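Local coordinates for protein importin subunit beta-1 (Saccharomyces cerevisiae, PDB 5OWU) that carries proteins into the nucleus as the importin beta subunit, pairing with importin alpha, which recognises the classical nuclear localization signal of the cargo, at residues Ile709-Gly714 with Ile761-His766; Thr798-Val803 with Leu839-Thr844. One frame throughout, in Å; residues are numbered along the deposited sequence.

Interaction 1. Residues Ile709-Gly714 with Ile761-His766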
loop_
_atom_site.group_PDB
_atom_site.type_symbol
_atom_site.label_atom_id
_atom_site.label_comp_id
_atom_site.label_asym_id
_atom_site.label_seq_id
_atom_site.Cartn_x
_atom_site.Cartn_y
_atom_site.Cartn_z
ATOM N N ILE A 709 2.006 -29.187 5.933
ATOM C CA ILE A 709 1.491 -30.539 6.109
ATOM C C ILE A 709 2.441 -31.533 5.460
ATOM O O ILE A 709 2.911 -32.486 6.096
ATOM C CB ILE A 709 0.060 -30.641 5.551
ATOM C CG1 ILE A 709 -0.873 -29.783 6.419
ATOM C CG2 ILE A 709 -0.396 -32.109 5.493
ATOM C CD1 ILE A 709 -2.320 -29.755 5.980
ATOM N N ALA A 710 2.780 -31.288 4.196
ATOM C CA ALA A 710 3.721 -32.163 3.510
ATOM C C ALA A 710 5.027 -32.274 4.284
ATOM O O ALA A 710 5.655 -33.339 4.309
ATOM C CB ALA A 710 3.988 -31.649 2.095
ATOM N N SER A 711 5.459 -31.189 4.928
ATOM C CA SER A 711 6.757 -31.251 5.576
ATOM C C SER A 711 6.714 -32.218 6.742
ATOM O O SER A 711 7.706 -32.893 7.041
ATOM C CB SER A 711 7.194 -29.871 6.064
ATOM O OG SER A 711 8.484 -29.974 6.627
ATOM N N ASN A 712 5.578 -32.291 7.426
ATOM C CA ASN A 712 5.524 -33.096 8.632
ATOM C C ASN A 712 5.055 -34.532 8.389
ATOM O O ASN A 712 5.486 -35.434 9.114
ATOM C CB ASN A 712 4.648 -32.388 9.662
ATOM C CG ASN A 712 5.330 -31.124 10.223
ATOM O OD1 ASN A 712 6.250 -31.219 11.031
ATOM N ND2 ASN A 712 4.891 -29.946 9.776
ATOM N N ILE A 713 4.216 -34.788 7.374
ATOM C CA ILE A 713 3.725 -36.156 7.147
ATOM C C ILE A 713 4.532 -36.900 6.088
ATOM O O ILE A 713 4.287 -38.098 5.857
ATOM C CB ILE A 713 2.218 -36.177 6.785
ATOM C CG1 ILE A 713 1.948 -35.641 5.368
ATOM C CG2 ILE A 713 1.417 -35.387 7.819
ATOM C CD1 ILE A 713 0.487 -35.856 4.907
ATOM N N GLY A 714 5.476 -36.231 5.439
ATOM C CA GLY A 714 6.402 -36.912 4.553
ATOM C C GLY A 714 5.693 -37.696 3.466
ATOM O O GLY A 714 4.816 -37.184 2.760
ATOM N N ILE A 761 7.033 -29.448 0.420
ATOM C CA ILE A 761 6.873 -30.692 -0.332
ATOM C C ILE A 761 8.229 -31.331 -0.589
ATOM O O ILE A 761 8.415 -32.537 -0.399
ATOM C CB ILE A 761 6.112 -30.419 -1.642
ATOM C CG1 ILE A 761 4.629 -30.231 -1.336
ATOM C CG2 ILE A 761 6.302 -31.543 -2.648
ATOM C CD1 ILE A 761 3.817 -29.669 -2.496
ATOM N N VAL A 762 9.202 -30.530 -1.016
ATOM C CA VAL A 762 10.525 -31.074 -1.285
ATOM C C VAL A 762 11.161 -31.594 0.000
ATOM O O VAL A 762 11.837 -32.628 -0.006
ATOM C CB VAL A 762 11.391 -30.009 -1.982
ATOM C CG1 VAL A 762 12.845 -30.452 -2.081
ATOM C CG2 VAL A 762 10.823 -29.748 -3.359
ATOM N N ALA A 763 10.940 -30.906 1.125
ATOM C CA ALA A 763 11.427 -31.420 2.404
ATOM C C ALA A 763 10.751 -32.740 2.757
ATOM O O ALA A 763 11.415 -33.707 3.143
ATOM C CB ALA A 763 11.196 -30.395 3.513
ATOM N N GLY A 764 9.426 -32.801 2.633
ATOM C CA GLY A 764 8.707 -34.002 3.021
ATOM C C GLY A 764 9.039 -35.204 2.162
ATOM O O GLY A 764 9.108 -36.328 2.663
ATOM N N LEU A 765 9.268 -34.988 0.868
ATOM C CA LEU A 765 9.555 -36.066 -0.064
ATOM C C LEU A 765 11.042 -36.206 -0.348
ATOM O O LEU A 765 11.418 -36.730 -1.402
ATOM C CB LEU A 765 8.785 -35.846 -1.362
ATOM C CG LEU A 765 7.277 -35.666 -1.190
ATOM C CD1 LEU A 765 6.621 -35.469 -2.550
ATOM C CD2 LEU A 765 6.665 -36.854 -0.453
ATOM N N HIS A 766 11.886 -35.761 0.589
ATOM C CA HIS A 766 13.331 -35.833 0.410
ATOM C C HIS A 766 13.788 -37.236 0.030
ATOM O O HIS A 766 14.748 -37.393 -0.730
ATOM C CB HIS A 766 14.016 -35.370 1.701
ATOM C CG HIS A 766 15.504 -35.538 1.704
ATOM N ND1 HIS A 766 16.123 -36.661 2.207
ATOM C CD2 HIS A 766 16.495 -34.715 1.287
ATOM C CE1 HIS A 766 17.433 -36.529 2.088
ATOM N NE2 HIS A 766 17.685 -35.356 1.535
#
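Ile761 keeps CG1 anti to its carbonyl carbon (chi1 -76°), and this branch lies 3.8 Å from Ala710 CB. Leu765 has CG in the same setting (chi1 -54°). Its CB points neither at the other segment nor away from it, yet the end of the side chain comes nearer, and its CD2 ends up against Gly714. The contact joins the C-terminal ends of two helices of successive HEAT repeats, 698-713 of HEAT 16 and 741-764 of HEAT 17, in an alpha-solenoid.

The middle of the contact is backbone against backbone. Gly764 CA sits 3.4 Å from Ala710 O, in a CA-H...O contact with an angle of 145° at the hydrogen. A CB on Gly764 would run into that same oxygen, so the lack of a side chain is what permits the approach. Ala710 O also accepts the backbone N-H of Gly714. Gly714 leaves the helix with positive phi, a conformation that favours glycine. The two glycine CA atoms, of Gly714 and Gly764, come within 4.0 Å.

On the more open side, Ser711 OG and Ala763 CB approach to 4.2 Å. On the buried side, Phe717 touches both Ala710 and Ile761, and helix 718-732 packs against Ile761 and Leu765. At the helix ends, Gly714 CA lies 3.4 Å from Gly764 O, and Leu765 CD2 rests 3.7 Å from Gly714 O.

Interaction 2. Residues Thr798-Val803 with Leu839-Thr844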
loop_
_atom_site.group_PDB
_atom_site.type_symbol
_atom_site.label_atom_id
_atom_site.label_comp_id
_atom_site.label_asym_id
_atom_site.label_seq_id
_atom_site.Cartn_x
_atom_site.Cartn_y
_atom_site.Cartn_z
ATOM N N THR A 798 12.905 -14.990 0.591
ATOM C CA THR A 798 12.417 -15.579 -0.653
ATOM C C THR A 798 13.567 -16.160 -1.467
ATOM O O THR A 798 13.502 -17.307 -1.928
ATOM C CB THR A 798 11.658 -14.528 -1.464
ATOM O OG1 THR A 798 10.571 -14.013 -0.680
ATOM C CG2 THR A 798 11.111 -15.120 -2.772
ATOM N N SER A 799 14.637 -15.384 -1.648
ATOM C CA SER A 799 15.773 -15.884 -2.416
ATOM C C SER A 799 16.454 -17.044 -1.705
ATOM O O SER A 799 16.910 -17.993 -2.356
ATOM C CB SER A 799 16.771 -14.756 -2.683
ATOM O OG SER A 799 16.467 -14.118 -3.910
ATOM N N ARG A 800 16.543 -16.987 -0.374
ATOM C CA ARG A 800 17.134 -18.103 0.357
ATOM C C ARG A 800 16.340 -19.380 0.125
ATOM O O ARG A 800 16.918 -20.446 -0.131
ATOM C CB ARG A 800 17.208 -17.794 1.854
ATOM C CG ARG A 800 17.862 -18.918 2.654
ATOM C CD ARG A 800 18.224 -18.504 4.071
ATOM N NE ARG A 800 17.057 -18.108 4.861
ATOM C CZ ARG A 800 16.821 -16.884 5.330
ATOM N NH1 ARG A 800 17.671 -15.889 5.109
ATOM N NH2 ARG A 800 15.722 -16.652 6.036
ATOM N N ALA A 801 15.012 -19.291 0.189
ATOM C CA ALA A 801 14.204 -20.487 -0.026
ATOM C C ALA A 801 14.316 -20.986 -1.467
ATOM O O ALA A 801 14.435 -22.193 -1.700
ATOM C CB ALA A 801 12.752 -20.207 0.344
ATOM N N ALA A 802 14.292 -20.078 -2.447
ATOM C CA ALA A 802 14.306 -20.502 -3.848
ATOM C C ALA A 802 15.640 -21.140 -4.234
ATOM O O ALA A 802 15.681 -22.217 -4.854
ATOM C CB ALA A 802 14.002 -19.308 -4.752
ATOM N N VAL A 803 16.748 -20.480 -3.898
ATOM C CA VAL A 803 18.046 -21.066 -4.212
ATOM C C VAL A 803 18.236 -22.354 -3.408
ATOM O O VAL A 803 18.838 -23.332 -3.894
ATOM C CB VAL A 803 19.152 -20.013 -3.971
ATOM C CG1 VAL A 803 19.466 -19.855 -2.496
ATOM C CG2 VAL A 803 20.399 -20.352 -4.755
ATOM N N LEU A 839 23.437 -7.240 0.516
ATOM C CA LEU A 839 22.268 -7.041 1.362
ATOM C C LEU A 839 21.579 -8.356 1.708
ATOM O O LEU A 839 20.744 -8.379 2.619
ATOM C CB LEU A 839 21.277 -6.090 0.693
ATOM C CG LEU A 839 21.778 -4.649 0.581
ATOM C CD1 LEU A 839 21.992 -4.278 -0.874
ATOM C CD2 LEU A 839 20.817 -3.679 1.255
ATOM N N PHE A 840 21.902 -9.440 1.004
ATOM C CA PHE A 840 21.468 -10.763 1.424
ATOM C C PHE A 840 22.249 -11.197 2.657
ATOM O O PHE A 840 23.456 -10.963 2.762
ATOM C CB PHE A 840 21.670 -11.779 0.299
ATOM C CG PHE A 840 20.776 -11.561 -0.885
ATOM C CD1 PHE A 840 19.420 -11.339 -0.714
ATOM C CD2 PHE A 840 21.292 -11.569 -2.169
ATOM C CE1 PHE A 840 18.592 -11.138 -1.800
ATOM C CE2 PHE A 840 20.471 -11.362 -3.262
ATOM C CZ PHE A 840 19.118 -11.146 -3.076
ATOM N N SER A 841 21.552 -11.835 3.592
ATOM C CA SER A 841 22.189 -12.313 4.805
ATOM C C SER A 841 23.217 -13.392 4.473
ATOM O O SER A 841 23.337 -13.854 3.337
ATOM C CB SER A 841 21.144 -12.863 5.772
ATOM O OG SER A 841 20.520 -14.015 5.231
ATOM N N GLN A 842 23.963 -13.804 5.500
ATOM C CA GLN A 842 24.976 -14.830 5.302
ATOM C C GLN A 842 24.361 -16.218 5.197
ATOM O O GLN A 842 24.936 -17.091 4.542
ATOM C CB GLN A 842 25.998 -14.799 6.439
ATOM C CG GLN A 842 27.343 -15.412 6.065
ATOM C CD GLN A 842 28.101 -14.578 5.044
ATOM O OE1 GLN A 842 27.960 -13.356 4.998
ATOM N NE2 GLN A 842 28.906 -15.238 4.219
ATOM N N ALA A 843 23.211 -16.449 5.833
ATOM C CA ALA A 843 22.523 -17.722 5.648
ATOM C C ALA A 843 22.094 -17.890 4.196
ATOM O O ALA A 843 22.242 -18.972 3.614
ATOM C CB ALA A 843 21.318 -17.815 6.584
ATOM N N THR A 844 21.574 -16.818 3.592
ATOM C CA THR A 844 21.214 -16.852 2.178
ATOM C C THR A 844 22.425 -17.158 1.306
ATOM O O THR A 844 22.336 -17.953 0.364
ATOM C CB THR A 844 20.587 -15.518 1.777
ATOM O OG1 THR A 844 19.398 -15.301 2.542
ATOM C CG2 THR A 844 20.236 -15.488 0.293
#
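Arg800 and Thr844 carry this contact, their side chains crossing at about a right angle. It joins helix 796-812 of HEAT 18 to the start of helix 842-860 of HEAT 19. Arg800 has CG anti to its backbone N (chi1 -178°), and this extended start runs CB, CG and CD past Thr844 OG1. The chain then bends at chi3 (61°), which places NE. NH1 donates to Thr844 OG1 at 3.1 Å. The bond is not straight, with an N-H...O angle of 136°, and OG1 lies tilted out of the guanidinium plane.

The tight part is around Thr844, which is buried and has 66 Å² of its surface covered by the other segment. Its OG1 also comes within 3.4 Å of Arg800 CB. Ser841 is the N-cap of helix 842-860. Its OG takes a weak, long bond from Thr844 N and lies at the edge of the guanidinium, 3.4 Å from Arg800 NH1. Asp796 ties the group together: it forms a salt bridge with Arg800 NH1 and hydrogen bonds with Ser841 OG and Thr844 OG1. An alanine in place of Arg800 would probably leave Asp796 without this positive partner and Thr844 OG1 without this donor, and open a gap beside Ala843.

The outer side is looser. There Ala843 is exposed, and its CB meets Arg800 CD at 4.0 Å. A separate light touch falls on a buried serine: Phe840 CZ lies 4.1 Å from Ser799 OG, which is hydrogen-bonded to Tyr793 O and Tyr830 OH.

Thr834 of helix 825-836 touches Ser799, Val803 and Thr844. Thr798 and Ala801 touch helix 741-764 of the preceding repeat, while Val803 reaches Thr847 and Ala851 further along helix 842-860.

Interactions 1 and 2 follow one another along the chain, the first closing before the second opens. Their centres are 21 Å apart and their nearest atoms about 8 Å apart, so they do not touch. Interaction 1 is the joint between HEAT 16 and 17, and interaction 2 the joint between HEAT 18 and 19. Repeats 17 and 18 pack on each other between them: Val762, within segment 761-766, touches Leu805, Ile809 and Met812 of helix 796-812, which also carries residues 798-803. The two joints thus belong to one continuous stack of helices in the C-terminal part of the solenoid, one built on glycine backbone, the other on polar side chains.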